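Local coordinates for C3-degrading proteinase (CppA protein) (Streptococcus pneumoniae, PDB 3E0R) that probably degrades complement component C3 and is built from two sequence regions of the glyoxalase clan, at residues Arg11-Leu16 with Lys200-Glu205; Leu77-Glu82 with Ile146-Phe151. All coordinates share one frame; numbering follows the deposited sequence.

Contact 1. Residues Arg11-Leu16 with Lys200-Glu205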
ATOM      1  N   ARG A  11       1.118   2.938 -12.794  1.00 22.25           N
ATOM      2  CA  ARG A  11       1.342   2.826 -11.371  1.00 22.27           C
ATOM      3  C   ARG A  11       0.065   2.449 -10.619  1.00 20.52           C
ATOM      4  O   ARG A  11      -1.000   2.860 -10.979  1.00 18.73           O
ATOM      5  CB  ARG A  11       1.861   4.151 -10.839  1.00 22.21           C
ATOM      6  CG  ARG A  11       2.479   4.053  -9.430  1.00 25.17           C
ATOM      7  CD  ARG A  11       3.503   5.205  -9.193  1.00 26.92           C
ATOM      8  NE  ARG A  11       2.833   6.463  -8.920  1.00 30.89           N
ATOM      9  CZ  ARG A  11       2.716   7.505  -9.770  1.00 31.64           C
ATOM     10  NH1 ARG A  11       2.053   8.586  -9.339  1.00 32.18           N
ATOM     11  NH2 ARG A  11       3.253   7.505 -10.997  1.00 29.91           N
ATOM     12  N   ILE A  12       0.202   1.656  -9.557  1.00 19.98           N
ATOM     13  CA  ILE A  12      -0.905   1.308  -8.660  1.00 19.18           C
ATOM     14  C   ILE A  12      -0.672   1.968  -7.314  1.00 18.75           C
ATOM     15  O   ILE A  12       0.423   1.819  -6.697  1.00 19.27           O
ATOM     16  CB  ILE A  12      -1.090  -0.229  -8.516  1.00 18.94           C
ATOM     17  CG1 ILE A  12      -1.091  -0.906  -9.913  1.00 20.09           C
ATOM     18  CG2 ILE A  12      -2.405  -0.551  -7.752  1.00 20.38           C
ATOM     19  CD1 ILE A  12      -1.219  -2.433  -9.885  1.00 18.10           C
ATOM     20  N   ILE A  13      -1.674   2.754  -6.872  1.00 18.57           N
ATOM     21  CA  ILE A  13      -1.641   3.434  -5.560  1.00 18.05           C
ATOM     22  C   ILE A  13      -2.769   2.906  -4.611  1.00 18.14           C
ATOM     23  O   ILE A  13      -3.971   3.094  -4.869  1.00 18.88           O
ATOM     24  CB  ILE A  13      -1.717   4.953  -5.696  1.00 18.54           C
ATOM     25  CG1 ILE A  13      -0.633   5.469  -6.667  1.00 20.98           C
ATOM     26  CG2 ILE A  13      -1.519   5.664  -4.374  1.00 16.73           C
ATOM     27  CD1 ILE A  13      -1.131   6.562  -7.543  1.00 22.95           C
ATOM     28  N   PRO A  14      -2.359   2.214  -3.525  1.00 17.02           N
ATOM     29  CA  PRO A  14      -3.271   1.771  -2.489  1.00 16.15           C
ATOM     30  C   PRO A  14      -3.657   2.932  -1.588  1.00 15.55           C
ATOM     31  O   PRO A  14      -2.882   3.898  -1.450  1.00 14.14           O
ATOM     32  CB  PRO A  14      -2.463   0.758  -1.725  1.00 15.77           C
ATOM     33  CG  PRO A  14      -1.008   1.210  -1.948  1.00 17.10           C
ATOM     34  CD  PRO A  14      -0.944   1.852  -3.255  1.00 14.88           C
ATOM     35  N   THR A  15      -4.910   2.877  -1.114  1.00 15.73           N
ATOM     36  CA  THR A  15      -5.443   3.734  -0.068  1.00 15.76           C
ATOM     37  C   THR A  15      -5.742   2.811   1.088  1.00 16.20           C
ATOM     38  O   THR A  15      -6.525   1.854   0.953  1.00 15.20           O
ATOM     39  CB  THR A  15      -6.774   4.474  -0.443  1.00 17.10           C
ATOM     40  OG1 THR A  15      -6.548   5.368  -1.556  1.00 16.44           O
ATOM     41  CG2 THR A  15      -7.352   5.240   0.808  1.00 13.87           C
ATOM     42  N   LEU A  16      -5.093   3.112   2.217  1.00 17.24           N
ATOM     43  CA  LEU A  16      -5.352   2.481   3.500  1.00 17.18           C
ATOM     44  C   LEU A  16      -6.153   3.453   4.365  1.00 17.35           C
ATOM     45  O   LEU A  16      -5.827   4.644   4.465  1.00 17.98           O
ATOM     46  CB  LEU A  16      -4.029   2.100   4.188  1.00 16.80           C
ATOM     47  CG  LEU A  16      -3.081   1.172   3.393  1.00 18.81           C
ATOM     48  CD1 LEU A  16      -1.831   0.822   4.242  1.00 15.56           C
ATOM     49  CD2 LEU A  16      -3.771  -0.156   2.899  1.00 17.17           C
ATOM     50  N   LYS A 200      -5.870   2.673  -6.776  1.00 14.95           N
ATOM     51  CA  LYS A 200      -5.953   3.566  -7.918  1.00 14.86           C
ATOM     52  C   LYS A 200      -4.975   3.154  -9.007  1.00 14.89           C
ATOM     53  O   LYS A 200      -3.812   2.919  -8.735  1.00 15.22           O
ATOM     54  CB  LYS A 200      -5.667   4.991  -7.500  1.00 15.49           C
ATOM     55  CG  LYS A 200      -5.900   5.966  -8.604  1.00 16.97           C
ATOM     56  CD  LYS A 200      -5.202   7.239  -8.472  1.00 20.94           C
ATOM     57  CE  LYS A 200      -6.038   8.251  -7.779  1.00 26.73           C
ATOM     58  NZ  LYS A 200      -7.394   7.755  -7.502  1.00 28.24           N
ATOM     59  N   PHE A 201      -5.460   3.043 -10.239  1.00 14.84           N
ATOM     60  CA  PHE A 201      -4.648   2.663 -11.372  1.00 15.27           C
ATOM     61  C   PHE A 201      -4.446   3.870 -12.277  1.00 14.85           C
ATOM     62  O   PHE A 201      -5.408   4.412 -12.841  1.00 14.20           O
ATOM     63  CB  PHE A 201      -5.311   1.516 -12.144  1.00 15.40           C
ATOM     64  CG  PHE A 201      -5.636   0.346 -11.284  1.00 15.63           C
ATOM     65  CD1 PHE A 201      -4.838  -0.770 -11.281  1.00 18.77           C
ATOM     66  CD2 PHE A 201      -6.763   0.355 -10.484  1.00 17.30           C
ATOM     67  CE1 PHE A 201      -5.135  -1.836 -10.469  1.00 17.13           C
ATOM     68  CE2 PHE A 201      -7.074  -0.692  -9.707  1.00 18.82           C
ATOM     69  CZ  PHE A 201      -6.231  -1.795  -9.670  1.00 16.94           C
ATOM     70  N   LEU A 202      -3.203   4.311 -12.373  1.00 14.77           N
ATOM     71  CA  LEU A 202      -2.830   5.306 -13.348  1.00 15.78           C
ATOM     72  C   LEU A 202      -2.430   4.583 -14.643  1.00 16.35           C
ATOM     73  O   LEU A 202      -1.610   3.658 -14.624  1.00 18.12           O
ATOM     74  CB  LEU A 202      -1.707   6.180 -12.817  1.00 15.72           C
ATOM     75  CG  LEU A 202      -1.947   6.998 -11.548  1.00 16.09           C
ATOM     76  CD1 LEU A 202      -0.786   7.981 -11.372  1.00 16.24           C
ATOM     77  CD2 LEU A 202      -3.246   7.774 -11.588  1.00 12.56           C
ATOM     78  N   VAL A 203      -3.017   5.009 -15.753  1.00 16.64           N
ATOM     79  CA  VAL A 203      -2.986   4.294 -17.044  1.00 17.17           C
ATOM     80  C   VAL A 203      -2.516   5.250 -18.118  1.00 17.64           C
ATOM     81  O   VAL A 203      -2.666   6.464 -17.956  1.00 17.46           O
ATOM     82  CB  VAL A 203      -4.390   3.680 -17.472  1.00 17.00           C
ATOM     83  CG1 VAL A 203      -4.816   2.579 -16.533  1.00 14.92           C
ATOM     84  CG2 VAL A 203      -5.486   4.747 -17.542  1.00 16.11           C
ATOM     85  N   ASN A 204      -1.885   4.689 -19.155  1.00 18.42           N
ATOM     86  CA  ASN A 204      -1.399   5.411 -20.338  1.00 20.62           C
ATOM     87  C   ASN A 204      -2.497   6.274 -21.026  1.00 21.33           C
ATOM     88  O   ASN A 204      -2.336   7.483 -21.223  1.00 21.23           O
ATOM     89  CB  ASN A 204      -0.794   4.397 -21.366  1.00 21.13           C
ATOM     90  CG  ASN A 204      -1.862   3.364 -21.870  1.00 24.59           C
ATOM     91  OD1 ASN A 204      -2.808   3.028 -21.109  1.00 23.50           O
ATOM     92  ND2 ASN A 204      -1.768   2.932 -23.161  1.00 26.33           N
ATOM     93  N   GLU A 205      -3.600   5.619 -21.387  1.00 22.81           N
ATOM     94  CA  GLU A 205      -4.780   6.261 -21.948  1.00 23.43           C
ATOM     95  C   GLU A 205      -5.954   5.588 -21.275  1.00 22.47           C
ATOM     96  O   GLU A 205      -5.944   4.377 -21.087  1.00 23.15           O
ATOM     97  CB  GLU A 205      -4.851   6.065 -23.470  1.00 23.86           C
ATOM     98  CG  GLU A 205      -5.918   6.960 -24.127  1.00 25.17           C
ATOM     99  CD  GLU A 205      -6.370   6.467 -25.511  1.00 28.75           C
ATOM    100  OE1 GLU A 205      -5.480   6.043 -26.308  1.00 35.25           O
ATOM    101  OE2 GLU A 205      -7.612   6.535 -25.800  1.00 35.50           O
TER
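Arg-11 to Ile-13 and Lys-200 to Leu-202 run antiparallel, their strand axes 160° apart and 4.8 Å away at closest approach. They are neighbouring strands of a mixed beta-sheet, joining the CppA N-terminal and C-terminal family regions, both of the glyoxalase clan. Two hydrogen-bonded pairs flank the non-hydrogen-bonded pair Ile-12/Phe-201. Ile-13 and Lys-200 exchange both bonds (Ile-13 N to Lys-200 O 2.8 Å, Lys-200 N to Ile-13 O 2.7 Å). At Arg-11/Leu-202 the exchange is uneven: Leu-202 N reaches Arg-11 O at 3.0 Å, whereas the bond from Arg-11 N to Leu-202 O is weak at 3.4 Å.

Ile-12 and Phe-201 lie side by side on one face, Ile-12 CG1 4.0 Å from Phe-201 CD1; Phe-201 also stacks on Phe-241. On the other face Ile-13 CD1 packs 4.1 Å from Leu-202 CD1, while Lys-200 makes a cation-pi contact with Trp-240. The Arg-11 chain bends at chi3 (77°), and its NE is hydrogen-bonded to Glu-53 O on the next strand. Leu-202 CD1, the methyl that meets Ile-13, also lies over one face of the guanidinium, 3.5 Å from Arg-11 NH1.

Contact 2. Residues Leu77-Glu82 with Ile146-Phe151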
ATOM      1  N   LEU A  77       2.115  -4.629   3.020  1.00 21.83           N
ATOM      2  CA  LEU A  77       2.625  -3.580   2.140  1.00 21.19           C
ATOM      3  C   LEU A  77       4.095  -3.741   2.020  1.00 20.69           C
ATOM      4  O   LEU A  77       4.780  -3.843   3.025  1.00 21.48           O
ATOM      5  CB  LEU A  77       2.360  -2.188   2.714  1.00 20.68           C
ATOM      6  CG  LEU A  77       2.432  -0.966   1.751  1.00 21.56           C
ATOM      7  CD1 LEU A  77       1.276  -0.927   0.763  1.00 22.54           C
ATOM      8  CD2 LEU A  77       2.493   0.331   2.595  1.00 22.48           C
ATOM      9  N   ILE A  78       4.595  -3.714   0.794  1.00 21.34           N
ATOM     10  CA  ILE A  78       6.014  -3.928   0.489  1.00 21.27           C
ATOM     11  C   ILE A  78       6.597  -2.648  -0.092  1.00 20.65           C
ATOM     12  O   ILE A  78       6.105  -2.090  -1.046  1.00 20.75           O
ATOM     13  CB  ILE A  78       6.218  -5.143  -0.415  1.00 21.31           C
ATOM     14  CG1 ILE A  78       5.478  -6.361   0.172  1.00 22.83           C
ATOM     15  CG2 ILE A  78       7.736  -5.467  -0.612  1.00 20.83           C
ATOM     16  CD1 ILE A  78       5.469  -7.526  -0.724  1.00 22.25           C
ATOM     17  N   VAL A  79       7.611  -2.141   0.583  1.00 21.12           N
ATOM     18  CA  VAL A  79       8.258  -0.874   0.218  1.00 19.81           C
ATOM     19  C   VAL A  79       9.666  -1.234  -0.174  1.00 19.35           C
ATOM     20  O   VAL A  79      10.458  -1.612   0.654  1.00 18.86           O
ATOM     21  CB  VAL A  79       8.230   0.120   1.379  1.00 19.15           C
ATOM     22  CG1 VAL A  79       8.880   1.448   0.982  1.00 17.02           C
ATOM     23  CG2 VAL A  79       6.757   0.321   1.887  1.00 19.99           C
ATOM     24  N   LYS A  80       9.921  -1.216  -1.462  1.00 19.83           N
ATOM     25  CA  LYS A  80      11.232  -1.520  -1.999  1.00 20.49           C
ATOM     26  C   LYS A  80      11.977  -0.236  -2.124  1.00 20.54           C
ATOM     27  O   LYS A  80      11.604   0.591  -2.943  1.00 22.05           O
ATOM     28  CB  LYS A  80      11.110  -2.131  -3.381  1.00 20.73           C
ATOM     29  CG  LYS A  80      12.477  -2.393  -4.106  1.00 21.42           C
ATOM     30  CD  LYS A  80      12.206  -2.845  -5.563  1.00 21.48           C
ATOM     31  CE  LYS A  80      13.425  -3.469  -6.193  1.00 22.69           C
ATOM     32  NZ  LYS A  80      14.616  -2.959  -5.497  1.00 25.47           N
ATOM     33  N   VAL A  81      13.009  -0.068  -1.305  1.00 20.82           N
ATOM     34  CA  VAL A  81      13.831   1.126  -1.267  1.00 21.27           C
ATOM     35  C   VAL A  81      15.018   0.988  -2.235  1.00 21.87           C
ATOM     36  O   VAL A  81      15.654  -0.064  -2.317  1.00 21.53           O
ATOM     37  CB  VAL A  81      14.292   1.384   0.183  1.00 20.48           C
ATOM     38  CG1 VAL A  81      15.339   2.508   0.284  1.00 20.96           C
ATOM     39  CG2 VAL A  81      13.113   1.677   1.036  1.00 18.29           C
ATOM     40  N   GLU A  82      15.297   2.056  -2.977  1.00 23.90           N
ATOM     41  CA  GLU A  82      16.472   2.117  -3.890  1.00 24.98           C
ATOM     42  C   GLU A  82      17.874   2.078  -3.196  1.00 25.92           C
ATOM     43  O   GLU A  82      18.673   1.213  -3.517  1.00 25.43           O
ATOM     44  CB  GLU A  82      16.411   3.391  -4.764  1.00 25.18           C
ATOM     45  CG  GLU A  82      17.525   3.519  -5.785  1.00 25.04           C
ATOM     46  CD  GLU A  82      17.422   2.436  -6.850  1.00 27.68           C
ATOM     47  OE1 GLU A  82      16.316   1.848  -6.970  1.00 26.27           O
ATOM     48  OE2 GLU A  82      18.427   2.192  -7.572  1.00 28.15           O
ATOM     49  N   ILE A 146      16.687  11.096   7.228  1.00 39.50           N
ATOM     50  CA  ILE A 146      16.042   9.764   7.106  1.00 39.48           C
ATOM     51  C   ILE A 146      15.158   9.617   5.878  1.00 38.64           C
ATOM     52  O   ILE A 146      14.753   8.504   5.514  1.00 39.18           O
ATOM     53  CB  ILE A 146      15.169   9.358   8.329  1.00 39.89           C
ATOM     54  CG1 ILE A 146      13.900  10.242   8.411  1.00 39.81           C
ATOM     55  CG2 ILE A 146      16.043   9.321   9.633  1.00 39.85           C
ATOM     56  CD1 ILE A 146      12.792   9.653   9.246  1.00 39.85           C
ATOM     57  N   SER A 147      14.825  10.730   5.241  1.00 37.45           N
ATOM     58  CA  SER A 147      13.906  10.687   4.129  1.00 36.19           C
ATOM     59  C   SER A 147      14.332   9.670   3.086  1.00 35.79           C
ATOM     60  O   SER A 147      15.492   9.648   2.696  1.00 35.48           O
ATOM     61  CB  SER A 147      13.713  12.075   3.539  1.00 36.70           C
ATOM     62  OG  SER A 147      12.777  12.788   4.343  1.00 36.61           O
ATOM     63  N   LEU A 148      13.386   8.797   2.695  1.00 34.87           N
ATOM     64  CA  LEU A 148      13.587   7.842   1.599  1.00 34.00           C
ATOM     65  C   LEU A 148      13.582   8.655   0.330  1.00 32.53           C
ATOM     66  O   LEU A 148      12.603   9.333   0.042  1.00 33.17           O
ATOM     67  CB  LEU A 148      12.487   6.767   1.530  1.00 33.62           C
ATOM     68  CG  LEU A 148      12.464   5.700   2.635  1.00 33.98           C
ATOM     69  CD1 LEU A 148      11.296   4.747   2.458  1.00 31.69           C
ATOM     70  CD2 LEU A 148      13.802   4.909   2.769  1.00 34.81           C
ATOM     71  N   SER A 149      14.682   8.589  -0.418  1.00 31.02           N
ATOM     72  CA  SER A 149      14.792   9.327  -1.679  1.00 28.96           C
ATOM     73  C   SER A 149      13.911   8.759  -2.796  1.00 27.43           C
ATOM     74  O   SER A 149      13.180   9.515  -3.422  1.00 27.18           O
ATOM     75  CB  SER A 149      16.241   9.451  -2.141  1.00 29.45           C
ATOM     76  OG  SER A 149      16.674   8.240  -2.726  1.00 32.80           O
ATOM     77  N   LYS A 150      14.005   7.436  -3.015  1.00 25.67           N
ATOM     78  CA  LYS A 150      13.173   6.663  -3.957  1.00 24.23           C
ATOM     79  C   LYS A 150      12.743   5.282  -3.381  1.00 22.56           C
ATOM     80  O   LYS A 150      13.541   4.496  -2.880  1.00 21.20           O
ATOM     81  CB  LYS A 150      13.853   6.528  -5.319  1.00 23.73           C
ATOM     82  CG  LYS A 150      13.530   5.277  -6.170  1.00 24.30           C
ATOM     83  CD  LYS A 150      12.140   5.243  -6.777  1.00 23.99           C
ATOM     84  CE  LYS A 150      12.011   4.309  -7.979  1.00 24.07           C
ATOM     85  NZ  LYS A 150      12.062   2.867  -7.657  1.00 25.03           N
ATOM     86  N   PHE A 151      11.448   5.020  -3.475  1.00 21.45           N
ATOM     87  CA  PHE A 151      10.870   3.708  -3.175  1.00 21.20           C
ATOM     88  C   PHE A 151       9.678   3.408  -4.112  1.00 21.10           C
ATOM     89  O   PHE A 151       9.115   4.297  -4.760  1.00 20.17           O
ATOM     90  CB  PHE A 151      10.494   3.558  -1.665  1.00 19.87           C
ATOM     91  CG  PHE A 151       9.312   4.388  -1.224  1.00 18.95           C
ATOM     92  CD1 PHE A 151       8.009   3.939  -1.411  1.00 21.14           C
ATOM     93  CD2 PHE A 151       9.484   5.616  -0.618  1.00 21.87           C
ATOM     94  CE1 PHE A 151       6.924   4.692  -1.048  1.00 16.96           C
ATOM     95  CE2 PHE A 151       8.390   6.399  -0.242  1.00 18.60           C
ATOM     96  CZ  PHE A 151       7.123   5.939  -0.465  1.00 19.37           C
TER
HETATM   97  O   HOH W   1      12.598   1.324  -5.201  1.00 31.77           O
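Val-81 and Phe-151 pair where the end of strand 74-81 meets the start of strand 151-159, an antiparallel non-hydrogen-bonded bridge with CA atoms 4.4 Å apart. It belongs to the second mixed beta-sheet of this glyoxalase-clan chain, and just beyond it Glu-82 N donates a nearly straight bond to Lys-150 O (3.0 Å, 177° at the hydrogen).

The shape fit lies in the apolar side chains. Leu-148 projects toward the strand from the loop before Phe-151, and its forked end meets the fork of Val-81 at about a right angle: Leu-148 CD2 settles in the notch between Val-81 CG1 and CG2 (3.8 and 3.7 Å), while CD1 touches CG2 too. Helix 84-91 adds Ile-90 and Glu-86 against Leu-148. Val-79 offers one bump, CG1, which presses on the root of the Phe-151 ring, 3.6 Å from CD1 and nearly as close to CG. With Phe-151 CG between its own backbone N and carbonyl carbon (chi1 70°), the ring starts beside that methyl. Met-34 also touches Phe-151.

Toward the more exposed side, the aliphatic part of Lys-150 lies against Glu-82, CG to CB 3.7 Å. Their charged ends do not pair directly; Lys-150 NZ forms a salt bridge with Glu-152. A water joins that amine to the strand, donating to Lys-80 O at 2.6 Å and accepting from Lys-150 NZ at 2.9 Å.

Overall arrangement
Each contact joins a strand from the first half of the sequence to a segment from the second half, but in different sheets: 11-16/200-205 in the eight-stranded sheet, 77-82/146-151 in the seven-stranded one. Both sheets therefore combine strands from the two halves of the sequence. Along the chain, contact 2 is nested inside the loop that contact 1 closes. Their centres lie 18 Å apart, yet the segments touch where Pro-14 CG packs 4.1 Å from Leu-77 CD1, joining the two sheets at that point. Strand 53-59, next to strand 9-18 in the sheet of contact 1, offers a further connection: it carries Lys-54, whose NZ donates to Phe-151 O of contact 2.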